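Local structure of amidohydrolase (Brucella melitensis biovar Abortus, 4F0L) at residues Ser55-His67 against Phe369-Gly381. The protein is a metal-dependent amidohydrolase that probably acts as a deaminase, with a metal ion, iron(III) in this crystal, bound in its barrel-shaped catalytic domain. Residues are numbered along the deposited sequence; the frame is centred on the assembly and turned at random.
With FE (Fe (III) ion), chain E.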
loop_
_atom_site.group_PDB
_atom_site.type_symbol
_atom_site.label_atom_id
_atom_site.label_comp_id
_atom_site.label_asym_id
_atom_site.label_seq_id
_atom_site.Cartn_x
_atom_site.Cartn_y
_atom_site.Cartn_z
ATOM N N SER B 55 -2.256 10.638 23.346
ATOM C CA SER B 55 -1.926 11.780 22.508
ATOM C C SER B 55 -2.993 12.085 21.487
ATOM O O SER B 55 -3.419 13.227 21.402
ATOM C CB SER B 55 -0.580 11.559 21.794
ATOM O OG SER B 55 0.429 11.386 22.782
ATOM N N VAL B 56 -3.408 11.080 20.705
ATOM C CA VAL B 56 -4.324 11.291 19.603
ATOM C C VAL B 56 -5.314 10.138 19.538
ATOM O O VAL B 56 -4.909 8.998 19.420
ATOM C CB VAL B 56 -3.606 11.397 18.262
ATOM C CG1 VAL B 56 -4.624 11.494 17.121
ATOM C CG2 VAL B 56 -2.657 12.599 18.250
ATOM N N VAL B 57 -6.607 10.451 19.647
ATOM C CA VAL B 57 -7.694 9.448 19.711
ATOM C C VAL B 57 -8.685 9.709 18.575
ATOM O O VAL B 57 -9.049 10.860 18.297
ATOM C CB VAL B 57 -8.421 9.453 21.067
ATOM C CG1 VAL B 57 -9.679 8.578 21.016
ATOM C CG2 VAL B 57 -7.466 8.970 22.161
ATOM N N VAL B 58 -9.016 8.640 17.871
ATOM C CA VAL B 58 -9.951 8.645 16.761
ATOM C C VAL B 58 -10.949 7.522 16.942
ATOM O O VAL B 58 -10.730 6.601 17.729
ATOM C CB VAL B 58 -9.248 8.490 15.382
ATOM C CG1 VAL B 58 -8.282 9.664 15.130
ATOM C CG2 VAL B 58 -8.518 7.169 15.247
ATOM N N ALA B 59 -12.048 7.595 16.202
ATOM C CA ALA B 59 -13.088 6.575 16.256
ATOM C C ALA B 59 -12.560 5.240 15.741
ATOM O O ALA B 59 -11.671 5.214 14.908
ATOM C CB ALA B 59 -14.277 7.007 15.399
ATOM N N GLY B 60 -13.138 4.154 16.256
ATOM C CA GLY B 60 -12.939 2.843 15.725
ATOM C C GLY B 60 -13.564 2.711 14.352
ATOM O O GLY B 60 -14.618 3.264 14.081
ATOM N N MET B 61 -12.869 1.999 13.463
ATOM C CA MET B 61 -13.318 1.831 12.092
ATOM C C MET B 61 -14.039 0.503 11.952
ATOM O O MET B 61 -13.528 -0.553 12.364
ATOM C CB MET B 61 -12.109 1.849 11.162
ATOM C CG MET B 61 -12.424 1.740 9.676
ATOM S SD MET B 61 -13.259 3.180 9.008
ATOM C CE MET B 61 -11.855 4.294 9.126
ATOM N N ALA B 62 -15.208 0.534 11.336
ATOM C CA ALA B 62 -15.848 -0.727 10.937
ATOM C C ALA B 62 -15.141 -1.298 9.744
ATOM O O ALA B 62 -14.766 -0.584 8.782
ATOM C CB ALA B 62 -17.349 -0.541 10.632
ATOM N N ASN B 63 -14.974 -2.619 9.768
ATOM C CA ASN B 63 -14.474 -3.337 8.611
ATOM C C ASN B 63 -15.693 -3.991 8.015
ATOM O O ASN B 63 -16.101 -5.048 8.428
ATOM C CB ASN B 63 -13.414 -4.361 9.043
ATOM C CG ASN B 63 -12.601 -4.889 7.869
ATOM O OD1 ASN B 63 -13.151 -5.325 6.853
ATOM N ND2 ASN B 63 -11.296 -4.822 7.996
ATOM N N LEU B 64 -16.335 -3.331 7.062
ATOM C CA LEU B 64 -17.735 -3.671 6.788
ATOM C C LEU B 64 -17.967 -4.893 5.886
ATOM O O LEU B 64 -19.103 -5.199 5.595
ATOM C CB LEU B 64 -18.496 -2.440 6.264
ATOM C CG LEU B 64 -17.991 -1.658 5.059
ATOM C CD1 LEU B 64 -17.544 -2.594 3.947
ATOM C CD2 LEU B 64 -19.114 -0.739 4.603
ATOM N N HIS B 65 -16.910 -5.615 5.487
ATOM C CA HIS B 65 -17.059 -6.768 4.561
ATOM C C HIS B 65 -15.829 -7.618 4.635
ATOM O O HIS B 65 -14.724 -7.174 4.286
ATOM C CB HIS B 65 -17.236 -6.290 3.133
ATOM C CG HIS B 65 -17.578 -7.363 2.146
ATOM N ND1 HIS B 65 -18.823 -7.904 2.066
ATOM C CD2 HIS B 65 -16.827 -7.962 1.149
ATOM C CE1 HIS B 65 -18.831 -8.841 1.093
ATOM N NE2 HIS B 65 -17.628 -8.855 0.513
ATOM N N SER B 66 -16.035 -8.832 5.118
ATOM C CA SER B 66 -15.002 -9.819 5.373
ATOM C C SER B 66 -15.523 -11.221 5.066
ATOM O O SER B 66 -16.661 -11.547 5.354
ATOM C CB SER B 66 -14.571 -9.742 6.837
ATOM O OG SER B 66 -13.873 -10.890 7.256
ATOM N N HIS B 67 -14.669 -12.026 4.439
ATOM C CA HIS B 67 -14.821 -13.473 4.406
ATOM C C HIS B 67 -13.683 -14.063 5.146
ATOM O O HIS B 67 -12.584 -14.233 4.590
ATOM C CB HIS B 67 -14.830 -13.992 2.973
ATOM C CG HIS B 67 -15.647 -13.153 2.048
ATOM N ND1 HIS B 67 -16.957 -12.956 2.231
ATOM C CD2 HIS B 67 -15.292 -12.435 0.922
ATOM C CE1 HIS B 67 -17.418 -12.146 1.242
ATOM N NE2 HIS B 67 -16.396 -11.838 0.454
ATOM N N PHE B 369 -11.164 9.271 6.167
ATOM C CA PHE B 369 -11.281 8.648 7.460
ATOM C C PHE B 369 -12.651 8.925 8.051
ATOM O O PHE B 369 -13.319 7.985 8.476
ATOM C CB PHE B 369 -10.216 9.108 8.443
ATOM C CG PHE B 369 -10.300 8.402 9.754
ATOM C CD1 PHE B 369 -9.745 7.150 9.917
ATOM C CD2 PHE B 369 -11.007 8.966 10.825
ATOM C CE1 PHE B 369 -9.835 6.478 11.141
ATOM C CE2 PHE B 369 -11.114 8.290 12.025
ATOM C CZ PHE B 369 -10.519 7.050 12.185
ATOM N N ASP B 370 -13.097 10.181 8.045
ATOM C CA ASP B 370 -14.406 10.505 8.587
ATOM C C ASP B 370 -15.476 9.746 7.821
ATOM O O ASP B 370 -16.417 9.216 8.397
ATOM C CB ASP B 370 -14.730 12.003 8.457
ATOM C CG ASP B 370 -14.102 12.858 9.525
ATOM O OD1 ASP B 370 -13.654 12.363 10.599
ATOM O OD2 ASP B 370 -14.121 14.075 9.310
ATOM N N GLY B 371 -15.380 9.780 6.506
ATOM C CA GLY B 371 -16.403 9.157 5.649
ATOM C C GLY B 371 -16.532 7.666 5.912
ATOM O O GLY B 371 -17.642 7.135 6.048
ATOM N N ALA B 372 -15.388 6.990 6.027
ATOM C CA ALA B 372 -15.392 5.545 6.152
ATOM C C ALA B 372 -15.897 5.096 7.509
ATOM O O ALA B 372 -16.581 4.046 7.607
ATOM C CB ALA B 372 -14.010 4.964 5.853
ATOM N N VAL B 373 -15.580 5.858 8.562
ATOM C CA VAL B 373 -16.177 5.590 9.888
ATOM C C VAL B 373 -17.705 5.750 9.862
ATOM O O VAL B 373 -18.419 4.903 10.410
ATOM C CB VAL B 373 -15.604 6.520 10.984
ATOM C CG1 VAL B 373 -16.430 6.412 12.272
ATOM C CG2 VAL B 373 -14.105 6.177 11.242
ATOM N N LEU B 374 -18.177 6.872 9.296
ATOM C CA LEU B 374 -19.598 7.214 9.236
ATOM C C LEU B 374 -20.409 6.187 8.446
ATOM O O LEU B 374 -21.395 5.626 8.963
ATOM C CB LEU B 374 -19.795 8.622 8.633
ATOM C CG LEU B 374 -21.215 9.159 8.457
ATOM C CD1 LEU B 374 -21.893 9.416 9.789
ATOM C CD2 LEU B 374 -21.203 10.427 7.599
ATOM N N GLY B 375 -20.012 5.926 7.215
ATOM C CA GLY B 375 -20.758 4.988 6.355
ATOM C C GLY B 375 -20.608 3.565 6.843
ATOM O O GLY B 375 -21.540 2.780 6.818
ATOM N N GLY B 376 -19.430 3.249 7.347
ATOM C CA GLY B 376 -19.206 1.948 7.928
ATOM C C GLY B 376 -20.152 1.607 9.057
ATOM O O GLY B 376 -20.752 0.552 9.074
ATOM N N ASN B 377 -20.288 2.509 10.014
ATOM C CA ASN B 377 -21.203 2.241 11.142
ATOM C C ASN B 377 -22.668 2.127 10.700
ATOM O O ASN B 377 -23.393 1.317 11.231
ATOM C CB ASN B 377 -20.999 3.253 12.259
ATOM C CG ASN B 377 -19.829 2.880 13.129
ATOM O OD1 ASN B 377 -19.477 1.695 13.220
ATOM N ND2 ASN B 377 -19.184 3.885 13.765
ATOM N N ILE B 378 -23.081 2.915 9.701
ATOM C CA ILE B 378 -24.439 2.794 9.160
ATOM C C ILE B 378 -24.648 1.401 8.523
ATOM O O ILE B 378 -25.617 0.726 8.832
ATOM C CB ILE B 378 -24.774 3.940 8.162
ATOM C CG1 ILE B 378 -24.824 5.318 8.882
ATOM C CG2 ILE B 378 -26.062 3.623 7.385
ATOM C CD1 ILE B 378 -24.705 6.530 7.947
ATOM N N ALA B 379 -23.713 0.965 7.668
ATOM C CA ALA B 379 -23.787 -0.385 7.057
ATOM C C ALA B 379 -23.798 -1.492 8.097
ATOM O O ALA B 379 -24.309 -2.601 7.836
ATOM C CB ALA B 379 -22.612 -0.621 6.090
ATOM N N MET B 380 -23.179 -1.235 9.250
ATOM C CA MET B 380 -23.086 -2.262 10.298
ATOM C C MET B 380 -24.353 -2.266 11.194
ATOM O O MET B 380 -24.450 -3.085 12.101
ATOM C CB MET B 380 -21.860 -2.051 11.180
ATOM C CG MET B 380 -20.513 -2.234 10.494
ATOM S SD MET B 380 -20.167 -3.866 9.878
ATOM C CE MET B 380 -21.138 -3.892 8.363
ATOM N N GLY B 381 -25.297 -1.362 10.945
ATOM C CA GLY B 381 -26.492 -1.253 11.773
ATOM C C GLY B 381 -26.248 -0.566 13.104
ATOM O O GLY B 381 -26.987 -0.785 14.059
HETATM FE FE FE E . -16.658 -10.163 -0.923
HETATM O O HOH W 1 -16.883 3.028 15.447
HETATM O O HOH W 2 -16.006 1.312 7.167
HETATM O O HOH W 3 -17.106 2.647 11.402
HETATM O O HOH W 4 -15.916 -9.211 -2.733
HETATM O O HOH W 5 -15.805 -11.786 -2.271
#
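Met-61 packs against Ala-372 and Val-373 of helix 364-379, reaching from the first strand of the amidohydrolase TIM barrel, the strand that carries the HxH metal motif at its C-terminal end. From CB, which does not itself point at the helix, CG runs anti to the backbone N (chi1 -178°), and bends at chi2 and chi3 turn SD and CE onto the helix. SD rests on the backbone between Ala-372 and Val-373, 3.6 Å from Val-373 N, and also touches Ala-372 CB. The methyl CE touches both Val-373 CG2 and, obliquely, the ring of Phe-369, 3.6 Å from Phe-369 CE1. Val-373 CG2 in turn sits over one face of the Phe-369 ring, offset toward its rim, while Ala-59 O meets the ring edge, 3.5 Å from CZ. Further along, Ala-62 CB faces the backbone of Gly-376 and touches Met-380 CG at 3.6 Å. No direct hydrogen bond joins the segments; three waters do so instead. One accepts from Ala-62 N and donates to Val-373 O, another donates to both Ala-62 O and Ala-372 O, and the third connects Gly-60 O to Asn-377 ND2. Beyond Leu-64, whose CD2 packs on Ala-379 CB, the strand leaves the helix. His-65 and His-67 there bind the iron, which His-241, Asp-329 and two waters also coordinate; each histidine uses NE2, at 2.2 Å from the metal.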